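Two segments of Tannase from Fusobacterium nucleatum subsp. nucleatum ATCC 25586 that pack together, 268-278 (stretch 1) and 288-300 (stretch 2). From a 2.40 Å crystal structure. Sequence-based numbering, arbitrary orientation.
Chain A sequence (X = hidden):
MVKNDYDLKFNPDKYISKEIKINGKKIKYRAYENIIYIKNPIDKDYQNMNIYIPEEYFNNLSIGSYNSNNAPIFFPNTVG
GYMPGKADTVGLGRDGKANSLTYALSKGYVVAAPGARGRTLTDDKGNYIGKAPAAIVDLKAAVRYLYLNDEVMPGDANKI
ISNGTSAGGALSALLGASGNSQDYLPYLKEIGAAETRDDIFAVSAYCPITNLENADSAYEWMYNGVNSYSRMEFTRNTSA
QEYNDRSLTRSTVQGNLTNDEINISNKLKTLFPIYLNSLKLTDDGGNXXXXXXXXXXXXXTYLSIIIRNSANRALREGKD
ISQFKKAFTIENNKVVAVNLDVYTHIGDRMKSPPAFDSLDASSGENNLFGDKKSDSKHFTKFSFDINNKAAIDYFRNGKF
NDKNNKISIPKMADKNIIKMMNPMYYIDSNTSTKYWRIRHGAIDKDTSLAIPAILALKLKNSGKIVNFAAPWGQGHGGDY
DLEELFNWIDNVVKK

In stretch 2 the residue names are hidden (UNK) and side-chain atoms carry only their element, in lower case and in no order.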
# COMPACT_ATOMS: atom_id res chain seq x y z
N LEU A 268 13.06 20.04 -6.56
CA LEU A 268 11.94 19.26 -6.03
C LEU A 268 11.68 19.56 -4.56
O LEU A 268 10.52 19.61 -4.13
CB LEU A 268 12.21 17.77 -6.20
CG LEU A 268 11.93 17.22 -7.59
CD1 LEU A 268 12.51 15.81 -7.76
CD2 LEU A 268 10.45 17.28 -7.85
N LYS A 269 12.74 19.72 -3.76
CA LYS A 269 12.56 20.05 -2.34
C LYS A 269 11.78 21.34 -2.19
O LYS A 269 10.79 21.40 -1.45
CB LYS A 269 13.91 20.19 -1.64
CG LYS A 269 13.74 20.46 -0.15
CD LYS A 269 15.03 20.87 0.51
CE LYS A 269 14.92 20.78 2.02
NZ LYS A 269 16.17 21.22 2.76
N THR A 270 12.22 22.38 -2.89
CA THR A 270 11.57 23.68 -2.99
C THR A 270 10.06 23.61 -3.15
O THR A 270 9.35 24.49 -2.66
CB THR A 270 12.22 24.43 -4.16
OG1 THR A 270 13.45 25.00 -3.72
CG2 THR A 270 11.35 25.52 -4.71
N LEU A 271 9.55 22.55 -3.80
CA LEU A 271 8.14 22.41 -4.16
C LEU A 271 7.27 21.74 -3.09
O LEU A 271 6.04 21.85 -3.16
CB LEU A 271 8.02 21.60 -5.46
CG LEU A 271 8.04 22.39 -6.78
CD1 LEU A 271 9.24 23.31 -6.88
CD2 LEU A 271 8.01 21.43 -7.93
N PHE A 272 7.85 21.04 -2.13
CA PHE A 272 7.04 20.33 -1.14
C PHE A 272 6.27 21.26 -0.17
O PHE A 272 5.10 20.99 0.11
CB PHE A 272 7.91 19.36 -0.36
CG PHE A 272 7.14 18.46 0.57
CD1 PHE A 272 6.19 17.56 0.08
CD2 PHE A 272 7.37 18.51 1.95
CE1 PHE A 272 5.49 16.72 0.95
CE2 PHE A 272 6.68 17.67 2.82
CZ PHE A 272 5.73 16.77 2.32
N PRO A 273 6.88 22.34 0.35
CA PRO A 273 6.11 23.22 1.26
C PRO A 273 4.86 23.81 0.64
O PRO A 273 3.85 23.97 1.34
CB PRO A 273 7.14 24.31 1.63
CG PRO A 273 8.46 23.63 1.50
CD PRO A 273 8.29 22.76 0.27
N ILE A 274 4.89 24.17 -0.65
CA ILE A 274 3.68 24.67 -1.28
C ILE A 274 2.59 23.61 -1.24
O ILE A 274 1.41 23.91 -1.04
CB ILE A 274 3.96 25.13 -2.73
CG1 ILE A 274 5.39 25.70 -2.88
CG2 ILE A 274 2.91 26.14 -3.15
CD1 ILE A 274 5.83 26.04 -4.33
N TYR A 275 2.98 22.34 -1.41
CA TYR A 275 1.96 21.30 -1.44
C TYR A 275 1.48 20.96 -0.04
O TYR A 275 0.28 20.94 0.22
CB TYR A 275 2.48 20.05 -2.14
CG TYR A 275 1.59 18.84 -1.86
CD1 TYR A 275 0.27 18.78 -2.34
CD2 TYR A 275 2.05 17.77 -1.08
CE1 TYR A 275 -0.54 17.68 -2.08
CE2 TYR A 275 1.25 16.68 -0.80
CZ TYR A 275 -0.04 16.63 -1.30
OH TYR A 275 -0.82 15.54 -0.99
N LEU A 276 2.41 20.71 0.88
CA LEU A 276 2.03 20.34 2.23
C LEU A 276 1.14 21.41 2.87
O LEU A 276 0.13 21.07 3.50
CB LEU A 276 3.27 20.10 3.08
CG LEU A 276 2.81 19.66 4.48
CD1 LEU A 276 3.33 18.26 4.76
CD2 LEU A 276 3.23 20.67 5.57
N ASN A 277 1.47 22.70 2.69
CA ASN A 277 0.63 23.73 3.30
C ASN A 277 -0.76 23.77 2.70
O ASN A 277 -1.69 24.28 3.34
CB ASN A 277 1.27 25.10 3.17
CG ASN A 277 2.58 25.17 3.87
OD1 ASN A 277 2.84 24.37 4.75
ND2 ASN A 277 3.43 26.11 3.46
N SER A 278 -0.92 23.29 1.46
CA SER A 278 -2.22 23.35 0.81
C SER A 278 -3.21 22.38 1.43
O SER A 278 -4.42 22.58 1.28
CB SER A 278 -2.09 23.03 -0.69
OG SER A 278 -1.80 21.63 -0.88
N UNK A 288 -1.74 23.57 13.17
CA UNK A 288 -1.50 23.39 11.75
C UNK A 288 -0.06 22.95 11.53
O UNK A 288 0.87 23.52 12.09
c UNK A 288 -3.34 26.54 10.63
c UNK A 288 -3.19 25.04 10.62
c UNK A 288 -3.61 24.45 9.27
c UNK A 288 -1.75 24.68 10.97
N UNK A 289 0.10 21.93 10.70
CA UNK A 289 1.40 21.42 10.33
C UNK A 289 1.78 22.11 9.02
O UNK A 289 1.10 21.94 8.00
c UNK A 289 0.98 19.23 11.56
c UNK A 289 2.06 19.43 12.61
c UNK A 289 0.71 17.77 11.41
c UNK A 289 1.34 19.90 10.22
N UNK A 290 2.83 22.93 9.05
CA UNK A 290 3.24 23.70 7.90
C UNK A 290 4.76 23.62 7.72
O UNK A 290 5.49 23.07 8.55
o UNK A 290 3.51 25.76 9.15
c UNK A 290 2.81 25.17 8.04
c UNK A 290 1.30 25.25 8.25
N UNK A 291 5.22 24.21 6.62
CA UNK A 291 6.64 24.35 6.32
C UNK A 291 6.88 25.74 5.76
O UNK A 291 6.09 26.23 4.94
c UNK A 291 7.10 23.28 5.31
c UNK A 291 8.24 21.64 6.84
c UNK A 291 7.11 21.84 5.83
c UNK A 291 7.18 20.80 4.68
N UNK A 292 7.96 26.37 6.24
CA UNK A 292 8.57 27.57 5.66
C UNK A 292 9.14 27.28 4.27
O UNK A 292 9.25 26.13 3.82
c UNK A 292 9.74 28.09 6.50
c UNK A 292 9.36 28.39 7.95
o UNK A 292 10.29 28.35 8.80
o UNK A 292 8.18 28.68 8.24
N UNK A 293 9.59 28.36 3.60
CA UNK A 293 10.21 28.22 2.29
C UNK A 293 11.56 27.53 2.37
O UNK A 293 11.98 26.87 1.41
n UNK A 293 8.00 32.69 -1.32
c UNK A 293 10.34 29.60 1.62
c UNK A 293 9.02 30.18 1.16
c UNK A 293 9.07 30.66 -0.29
c UNK A 293 7.77 31.36 -0.69
N UNK A 294 12.26 27.67 3.50
CA UNK A 294 13.48 26.94 3.80
C UNK A 294 13.24 25.46 4.09
O UNK A 294 14.21 24.71 4.25
c UNK A 294 14.19 27.58 5.00
o UNK A 294 13.52 27.25 6.21
N UNK A 295 11.98 25.02 4.19
CA UNK A 295 11.63 23.65 4.46
C UNK A 295 11.54 23.23 5.92
O UNK A 295 11.43 22.03 6.19
N UNK A 296 11.57 24.17 6.87
CA UNK A 296 11.36 23.87 8.29
C UNK A 296 9.99 24.35 8.75
O UNK A 296 9.33 25.14 8.07
c UNK A 296 12.42 24.52 9.17
o UNK A 296 14.22 22.97 9.16
n UNK A 296 14.52 24.92 8.09
c UNK A 296 13.80 24.08 8.81
N UNK A 297 9.60 23.89 9.93
CA UNK A 297 8.36 24.30 10.56
C UNK A 297 7.74 23.12 11.26
O UNK A 297 8.36 22.06 11.40
N UNK A 298 6.48 23.27 11.67
CA UNK A 298 5.89 22.29 12.58
C UNK A 298 5.77 20.92 11.96
O UNK A 298 5.79 19.91 12.69
o UNK A 298 3.74 23.16 11.96
c UNK A 298 4.53 22.77 13.07
N UNK A 299 5.61 20.83 10.63
CA UNK A 299 5.42 19.51 10.03
C UNK A 299 6.66 18.65 10.22
O UNK A 299 6.55 17.47 10.54
c UNK A 299 3.86 17.40 8.19
c UNK A 299 4.73 15.65 6.73
c UNK A 299 3.75 16.10 7.60
c UNK A 299 5.07 19.59 8.55
c UNK A 299 4.94 18.22 7.90
c UNK A 299 5.82 16.47 6.44
c UNK A 299 5.93 17.74 7.04
N UNK A 300 7.84 19.25 10.01
CA UNK A 300 9.11 18.56 10.27
C UNK A 300 9.25 18.18 11.74
O UNK A 300 9.79 17.11 12.06
n UNK A 300 13.86 20.44 7.50
c UNK A 300 10.27 19.46 9.83
c UNK A 300 12.77 19.65 8.16
c UNK A 300 11.65 18.99 10.33
c UNK A 300 12.80 19.78 9.68
O HOH W 1 15.11 22.26 5.61
O HOH W 2 10.40 26.67 -1.00
O HOH W 3 -0.76 21.23 6.00

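Position 288 carries four side-chain carbons, forked at the second, and touches nothing on stretch 1. The fork without a heteroatom identifies Leu288, whose carbonyl matters more here than its exposed side chain. Position 289 has the same four carbons and the same fork, and its backbone O lies 3.5 Å from Leu276 CD2: it is Leu289. An apolar side chain suits this buried site, although its end leads away from the helix.

At position 290 the first side-chain carbon, CB, bears one oxygen and one carbon and stands 3.4 Å from Asn277 OD1, the branched pattern of Thr290. A compact side chain, part polar, suits this partly exposed place beside an amide. Its backbone N donates to the side-chain oxygen of position 298, within the same stretch.

Position 291 shows four carbons forked at the second, pointing toward the helix, the CB 3.8 Å from Pro273 CB and the end of the fork against Phe272 and Leu276: Leu291. Its CD1 lies 3.6 Å from Phe272 CD2 and 4.1 Å from Leu276 CD2. A purely aliphatic chain suits this buried, apolar pocket.

Position 292 has two carbons, the second carrying two oxygens, a carboxylate, and its backbone O sits 3.5 Å from Pro273 CG: Asp292. Its side chain points away, is exposed as suits a charge, and is poorly ordered; the residue opens a type I turn. Position 293 is a row of four carbons ending in nitrogen, with no direct contact to stretch 1: Lys293, exposed and pointing away, as suits a charged turn residue. One carbon then one oxygen at position 294, whose backbone O reaches Lys269 NZ through water 1, give Ser294, small, polar and likewise pointing away.

Position 295 has no side chain, and its CA lies 4.3 Å from Pro273 CG: Gly295. With phi/psi of 87/11, a CB would be jammed against the preceding carbonyl, and it would also come within a tight 3.5 Å of Lys269 CE. Positions 296 to 298 and 300 make no direct contact with stretch 1. Position 296 has two carbons, the second carrying one oxygen and one nitrogen: Asn296, whose ND2 donates to Ser294 OG at 3.2 Å. Position 297, again bare, is Gly297, the N-cap; a CB there would clash with Thr290 O at 2.8 Å.

Position 298, one carbon and one oxygen, is Ser298. Its OG donates to Leu288 O (2.9 Å) and accepts from Thr290 N (3.1 Å), tying the new helix to the segment that precedes it. Position 299 has one carbon and a six-carbon ring without oxygen, with Leu276 CD1 over its face, 3.2 Å from the centroid, in a CH-pi contact: Phe299, whose flat face suits a methyl. Position 300, four carbons ending in nitrogen, is Lys300, long enough for NZ to donate to Asn296 OD1 at 3.0 Å.

The contact joins an apolar patch to a polar clamp. Phe272, Pro273 and Leu276 pack against Leu291, and Phe272 and Leu276 also meet Phe299. Leu291 N donates to Asn277 OD1, and Asn277 ND2 donates to Leu291 O, each at 3.0 Å. An amide can donate and accept at once, so this pair fixes the loop beside the helix. Waters 2 and 3 bridge backbone carbonyls of the two stretches.

Stretch 2 (288-300) LLTLDKSGNGSFK
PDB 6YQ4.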